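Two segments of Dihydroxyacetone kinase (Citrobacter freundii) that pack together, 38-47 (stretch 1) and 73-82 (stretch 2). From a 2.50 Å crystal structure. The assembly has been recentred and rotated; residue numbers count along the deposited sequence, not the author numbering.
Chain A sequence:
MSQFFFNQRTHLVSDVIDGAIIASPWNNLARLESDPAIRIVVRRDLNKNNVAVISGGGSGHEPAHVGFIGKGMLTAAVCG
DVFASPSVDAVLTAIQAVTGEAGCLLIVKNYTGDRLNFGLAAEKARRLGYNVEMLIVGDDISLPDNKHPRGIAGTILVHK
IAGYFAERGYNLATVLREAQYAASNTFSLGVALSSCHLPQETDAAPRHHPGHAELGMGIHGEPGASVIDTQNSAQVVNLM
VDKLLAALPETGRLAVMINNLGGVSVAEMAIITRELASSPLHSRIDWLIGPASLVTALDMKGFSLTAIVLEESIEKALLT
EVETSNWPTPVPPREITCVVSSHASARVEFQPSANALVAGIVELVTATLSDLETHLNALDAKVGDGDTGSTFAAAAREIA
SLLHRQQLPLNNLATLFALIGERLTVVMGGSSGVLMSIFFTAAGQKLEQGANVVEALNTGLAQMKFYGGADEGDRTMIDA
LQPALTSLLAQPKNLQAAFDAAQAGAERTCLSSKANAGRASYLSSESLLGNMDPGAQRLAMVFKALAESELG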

ATOM      1  N   ILE A  38     -24.001 -13.196   6.650  1.00 53.14           N
ATOM      2  CA  ILE A  38     -24.256 -11.763   6.610  1.00 52.09           C
ATOM      3  C   ILE A  38     -23.074 -11.116   7.302  1.00 52.21           C
ATOM      4  O   ILE A  38     -22.764 -11.445   8.448  1.00 53.47           O
ATOM      5  CB  ILE A  38     -25.580 -11.387   7.336  1.00 52.61           C
ATOM      6  CG1 ILE A  38     -26.765 -11.711   6.425  1.00 52.92           C
ATOM      7  CG2 ILE A  38     -25.609  -9.910   7.697  1.00 50.57           C
ATOM      8  CD1 ILE A  38     -27.745 -12.737   7.011  1.00 55.56           C
ATOM      9  N   ARG A  39     -22.411 -10.200   6.604  1.00 51.35           N
ATOM     10  CA  ARG A  39     -21.238  -9.537   7.158  1.00 50.31           C
ATOM     11  C   ARG A  39     -21.408  -8.026   7.207  1.00 49.37           C
ATOM     12  O   ARG A  39     -21.036  -7.309   6.280  1.00 49.32           O
ATOM     13  CB  ARG A  39     -20.002  -9.944   6.343  1.00 50.90           C
ATOM     14  CG  ARG A  39     -19.379 -11.250   6.847  1.00 53.45           C
ATOM     15  CD  ARG A  39     -18.583 -11.990   5.791  1.00 55.90           C
ATOM     16  NE  ARG A  39     -19.441 -12.306   4.657  1.00 59.48           N
ATOM     17  CZ  ARG A  39     -19.356 -13.413   3.928  1.00 59.91           C
ATOM     18  NH1 ARG A  39     -18.447 -14.341   4.201  1.00 58.89           N
ATOM     19  NH2 ARG A  39     -20.191 -13.587   2.915  1.00 61.77           N
ATOM     20  N   ILE A  40     -21.968  -7.557   8.317  1.00 48.17           N
ATOM     21  CA  ILE A  40     -22.222  -6.143   8.523  1.00 47.74           C
ATOM     22  C   ILE A  40     -21.403  -5.531   9.646  1.00 48.64           C
ATOM     23  O   ILE A  40     -21.307  -6.087  10.741  1.00 48.96           O
ATOM     24  CB  ILE A  40     -23.698  -5.900   8.860  1.00 48.05           C
ATOM     25  CG1 ILE A  40     -24.585  -6.611   7.834  1.00 48.98           C
ATOM     26  CG2 ILE A  40     -23.964  -4.405   8.919  1.00 45.51           C
ATOM     27  CD1 ILE A  40     -26.003  -6.024   7.726  1.00 51.62           C
ATOM     28  N   VAL A  41     -20.808  -4.381   9.366  1.00 49.26           N
ATOM     29  CA  VAL A  41     -20.031  -3.676  10.366  1.00 50.41           C
ATOM     30  C   VAL A  41     -20.797  -2.404  10.589  1.00 52.74           C
ATOM     31  O   VAL A  41     -21.239  -1.766   9.638  1.00 53.13           O
ATOM     32  CB  VAL A  41     -18.631  -3.308   9.885  1.00 50.03           C
ATOM     33  CG1 VAL A  41     -17.967  -2.372  10.900  1.00 48.19           C
ATOM     34  CG2 VAL A  41     -17.805  -4.564   9.719  1.00 50.03           C
ATOM     35  N   VAL A  42     -20.966  -2.038  11.849  1.00 54.63           N
ATOM     36  CA  VAL A  42     -21.713  -0.839  12.172  1.00 56.23           C
ATOM     37  C   VAL A  42     -20.982  -0.021  13.217  1.00 56.80           C
ATOM     38  O   VAL A  42     -20.118  -0.539  13.919  1.00 57.66           O
ATOM     39  CB  VAL A  42     -23.110  -1.197  12.701  1.00 55.86           C
ATOM     40  CG1 VAL A  42     -23.026  -1.621  14.162  1.00 55.30           C
ATOM     41  CG2 VAL A  42     -24.033  -0.022  12.518  1.00 56.94           C
ATOM     42  N   ARG A  43     -21.325   1.253  13.318  1.00 57.64           N
ATOM     43  CA  ARG A  43     -20.687   2.124  14.290  1.00 59.61           C
ATOM     44  C   ARG A  43     -21.340   1.995  15.657  1.00 61.43           C
ATOM     45  O   ARG A  43     -22.531   1.704  15.756  1.00 61.39           O
ATOM     46  CB  ARG A  43     -20.755   3.570  13.815  1.00 58.52           C
ATOM     47  CG  ARG A  43     -22.131   4.008  13.408  1.00 58.72           C
ATOM     48  CD  ARG A  43     -22.095   5.351  12.699  1.00 60.04           C
ATOM     49  NE  ARG A  43     -21.741   6.450  13.593  1.00 60.52           N
ATOM     50  CZ  ARG A  43     -21.805   7.737  13.260  1.00 61.46           C
ATOM     51  NH1 ARG A  43     -22.209   8.088  12.039  1.00 61.25           N
ATOM     52  NH2 ARG A  43     -21.475   8.675  14.144  1.00 59.88           N
ATOM     53  N   ARG A  44     -20.546   2.197  16.706  1.00 63.80           N
ATOM     54  CA  ARG A  44     -21.034   2.111  18.077  1.00 65.65           C
ATOM     55  C   ARG A  44     -21.691   3.436  18.476  1.00 66.44           C
ATOM     56  O   ARG A  44     -22.375   3.528  19.492  1.00 66.08           O
ATOM     57  CB  ARG A  44     -19.869   1.760  19.006  1.00 66.09           C
ATOM     58  CG  ARG A  44     -19.365   0.341  18.802  1.00 66.45           C
ATOM     59  CD  ARG A  44     -17.854   0.279  18.775  1.00 68.23           C
ATOM     60  NE  ARG A  44     -17.257   0.544  20.081  1.00 70.51           N
ATOM     61  CZ  ARG A  44     -17.357  -0.273  21.126  1.00 70.83           C
ATOM     62  NH1 ARG A  44     -18.032  -1.409  21.019  1.00 71.52           N
ATOM     63  NH2 ARG A  44     -16.780   0.048  22.274  1.00 69.72           N
ATOM     64  N   ASP A  45     -21.483   4.450  17.644  1.00 68.33           N
ATOM     65  CA  ASP A  45     -22.052   5.781  17.844  1.00 69.65           C
ATOM     66  C   ASP A  45     -23.461   5.837  17.298  1.00 68.89           C
ATOM     67  O   ASP A  45     -23.918   6.905  16.906  1.00 70.17           O
ATOM     68  CB  ASP A  45     -21.249   6.834  17.079  1.00 72.78           C
ATOM     69  CG  ASP A  45     -19.890   7.069  17.664  1.00 75.52           C
ATOM     70  OD1 ASP A  45     -19.157   6.071  17.855  1.00 78.51           O
ATOM     71  OD2 ASP A  45     -19.560   8.251  17.925  1.00 76.07           O
ATOM     72  N   LEU A  46     -24.155   4.710  17.251  1.00 67.58           N
ATOM     73  CA  LEU A  46     -25.498   4.722  16.692  1.00 67.15           C
ATOM     74  C   LEU A  46     -26.451   5.782  17.232  1.00 66.75           C
ATOM     75  O   LEU A  46     -26.904   5.704  18.375  1.00 67.45           O
ATOM     76  CB  LEU A  46     -26.153   3.355  16.839  1.00 67.36           C
ATOM     77  CG  LEU A  46     -26.241   2.583  15.522  1.00 67.54           C
ATOM     78  CD1 LEU A  46     -27.263   1.466  15.663  1.00 67.61           C
ATOM     79  CD2 LEU A  46     -26.657   3.529  14.401  1.00 67.39           C
ATOM     80  N   ASN A  47     -26.746   6.775  16.396  1.00 65.43           N
ATOM     81  CA  ASN A  47     -27.674   7.844  16.751  1.00 63.65           C
ATOM     82  C   ASN A  47     -28.802   7.874  15.728  1.00 61.69           C
ATOM     83  O   ASN A  47     -28.807   8.706  14.817  1.00 61.05           O
ATOM     84  CB  ASN A  47     -26.969   9.206  16.773  1.00 64.44           C
ATOM     85  CG  ASN A  47     -27.942  10.359  17.017  1.00 65.43           C
ATOM     86  OD1 ASN A  47     -29.102  10.147  17.383  1.00 64.73           O
ATOM     87  ND2 ASN A  47     -27.465  11.586  16.823  1.00 65.80           N
ATOM     88  N   MET A  73     -19.442  10.247   8.473  1.00 50.94           N
ATOM     89  CA  MET A  73     -19.484   9.411   7.276  1.00 51.20           C
ATOM     90  C   MET A  73     -20.416   8.218   7.430  1.00 51.41           C
ATOM     91  O   MET A  73     -21.442   8.305   8.101  1.00 52.73           O
ATOM     92  CB  MET A  73     -18.076   8.921   6.896  1.00 49.57           C
ATOM     93  CG  MET A  73     -17.184  10.009   6.319  1.00 50.33           C
ATOM     94  SD  MET A  73     -15.588   9.449   5.652  1.00 51.63           S
ATOM     95  CE  MET A  73     -16.012   9.237   3.923  1.00 50.01           C
ATOM     96  N   LEU A  74     -20.049   7.103   6.807  1.00 50.48           N
ATOM     97  CA  LEU A  74     -20.865   5.900   6.830  1.00 50.51           C
ATOM     98  C   LEU A  74     -21.367   5.461   8.194  1.00 49.86           C
ATOM     99  O   LEU A  74     -20.640   5.525   9.182  1.00 49.57           O
ATOM    100  CB  LEU A  74     -20.094   4.758   6.167  1.00 51.51           C
ATOM    101  CG  LEU A  74     -20.495   4.423   4.724  1.00 52.26           C
ATOM    102  CD1 LEU A  74     -20.839   5.684   3.947  1.00 51.42           C
ATOM    103  CD2 LEU A  74     -19.356   3.656   4.063  1.00 52.32           C
ATOM    104  N   THR A  75     -22.623   5.016   8.232  1.00 49.67           N
ATOM    105  CA  THR A  75     -23.253   4.540   9.461  1.00 48.95           C
ATOM    106  C   THR A  75     -22.982   3.053   9.577  1.00 48.59           C
ATOM    107  O   THR A  75     -22.769   2.529  10.663  1.00 51.18           O
ATOM    108  CB  THR A  75     -24.780   4.767   9.440  1.00 49.13           C
ATOM    109  OG1 THR A  75     -25.051   6.174   9.475  1.00 49.20           O
ATOM    110  CG2 THR A  75     -25.443   4.094  10.629  1.00 47.60           C
ATOM    111  N   ALA A  76     -22.986   2.374   8.437  1.00 47.89           N
ATOM    112  CA  ALA A  76     -22.732   0.944   8.394  1.00 45.55           C
ATOM    113  C   ALA A  76     -22.276   0.578   6.991  1.00 44.52           C
ATOM    114  O   ALA A  76     -22.446   1.356   6.055  1.00 44.08           O
ATOM    115  CB  ALA A  76     -24.003   0.180   8.753  1.00 46.29           C
ATOM    116  N   ALA A  77     -21.695  -0.609   6.850  1.00 44.71           N
ATOM    117  CA  ALA A  77     -21.226  -1.088   5.550  1.00 44.13           C
ATOM    118  C   ALA A  77     -21.607  -2.555   5.431  1.00 44.02           C
ATOM    119  O   ALA A  77     -21.411  -3.334   6.366  1.00 44.89           O
ATOM    120  CB  ALA A  77     -19.694  -0.913   5.422  1.00 43.16           C
ATOM    121  N   VAL A  78     -22.166  -2.933   4.287  1.00 43.14           N
ATOM    122  CA  VAL A  78     -22.563  -4.316   4.089  1.00 42.39           C
ATOM    123  C   VAL A  78     -21.492  -4.939   3.197  1.00 43.25           C
ATOM    124  O   VAL A  78     -21.349  -4.558   2.029  1.00 42.67           O
ATOM    125  CB  VAL A  78     -23.941  -4.398   3.404  1.00 43.29           C
ATOM    126  CG1 VAL A  78     -24.603  -5.728   3.723  1.00 40.30           C
ATOM    127  CG2 VAL A  78     -24.812  -3.219   3.837  1.00 40.46           C
ATOM    128  N   CYS A  79     -20.751  -5.891   3.765  1.00 42.92           N
ATOM    129  CA  CYS A  79     -19.649  -6.563   3.085  1.00 42.67           C
ATOM    130  C   CYS A  79     -19.973  -7.906   2.439  1.00 42.73           C
ATOM    131  O   CYS A  79     -20.318  -8.876   3.128  1.00 41.56           O
ATOM    132  CB  CYS A  79     -18.492  -6.752   4.066  1.00 41.91           C
ATOM    133  SG  CYS A  79     -18.073  -5.248   4.989  1.00 46.10           S
ATOM    134  N   GLY A  80     -19.851  -7.959   1.112  1.00 41.13           N
ATOM    135  CA  GLY A  80     -20.109  -9.193   0.407  1.00 39.81           C
ATOM    136  C   GLY A  80     -18.796  -9.943   0.378  1.00 41.11           C
ATOM    137  O   GLY A  80     -17.799  -9.501   0.968  1.00 39.59           O
ATOM    138  N   ASP A  81     -18.778 -11.084  -0.291  1.00 40.86           N
ATOM    139  CA  ASP A  81     -17.546 -11.849  -0.386  1.00 39.60           C
ATOM    140  C   ASP A  81     -16.632 -11.064  -1.339  1.00 39.00           C
ATOM    141  O   ASP A  81     -17.031 -10.018  -1.877  1.00 36.20           O
ATOM    142  CB  ASP A  81     -17.851 -13.245  -0.933  1.00 40.07           C
ATOM    143  CG  ASP A  81     -16.774 -14.257  -0.591  1.00 41.47           C
ATOM    144  OD1 ASP A  81     -17.089 -15.463  -0.562  1.00 42.29           O
ATOM    145  OD2 ASP A  81     -15.618 -13.855  -0.364  1.00 43.43           O
ATOM    146  N   VAL A  82     -15.418 -11.561  -1.545  1.00 37.11           N
ATOM    147  CA  VAL A  82     -14.475 -10.893  -2.422  1.00 37.78           C
ATOM    148  C   VAL A  82     -15.053 -10.647  -3.809  1.00 38.08           C
ATOM    149  O   VAL A  82     -15.407 -11.590  -4.520  1.00 36.65           O
ATOM    150  CB  VAL A  82     -13.186 -11.713  -2.588  1.00 38.85           C
ATOM    151  CG1 VAL A  82     -12.175 -10.916  -3.399  1.00 39.54           C
ATOM    152  CG2 VAL A  82     -12.613 -12.064  -1.232  1.00 37.05           C
TER
HETATM  153  O   HOH W   1     -22.770  -9.070   4.267  1.00 56.13           O

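How do the two backbones lie against each other? The strand at 40-43 and the strand at 76-80 run antiparallel, their N-to-C directions 173° apart and their axes approaching to 4.9 Å. Val 41 pairs with Ala 77 as the hydrogen-bonded couple of the ladder, flanked by two non-hydrogen-bonded couples, Ile 40 with Val 78 and Val 42 with Ala 76. The CA atoms of Val 42 and Ala 76 come within 4.3 Å, whereas those of Val 41 and Ala 77 stand 5.6 Å apart, the usual alternation of an antiparallel sheet.

Which hydrogen bonds hold the strands together? Val 41 and Ala 77 exchange a reciprocal pair: Val 41 N donates to Ala 77 O at 3.2 Å and nearly straight, and Ala 77 N donates back to Val 41 O at 3.1 Å. One bond lies beyond on each side. Cys 79 N reaches Arg 39 O at 2.9 Å, and Arg 43 N reaches Thr 75 O at 3.3 Å. Val 41 O also receives a CA-H...O contact, with Ala 76 CA 3.3 Å away, a weaker interaction that adds to the amide bond at the same oxygen.

How is the pairing completed next to Arg 39 and Cys 79? Here a water takes the place of a direct amide-to-carbonyl bond. Arg 39 N donates to water 1 at 2.6 Å, and the water donates to Cys 79 O at 2.7 Å. The direct bond from Cys 79 N and this bridge thus join the same two residues, whose side chains also meet, with Arg 39 CB 4.2 Å from Cys 79 CB.

What do the side chains add? Ile 40, Val 42, Ala 76 and Val 78 point to one face of the sheet, and Val 41 and Ala 77 to the other. On the first face the contacts are apolar: Ile 40 CG1 lies 4.2 Å from Val 78 CG1, and Val 42 CG2 lies 3.8 Å from Ala 76 CB.

How do the longer side chains extend the contact? Arg 43 lays its aliphatic part along the other stretch, with CG 3.2 Å from Thr 75 O and CD 4.1 Å from Thr 75 CG2, while its terminal nitrogens NH1 and NH2 find hydrogen bonds elsewhere in the structure. From the loop after the strand, Leu 46 bends its end back so that CD2 comes 4.0 Å from Thr 75 CG2.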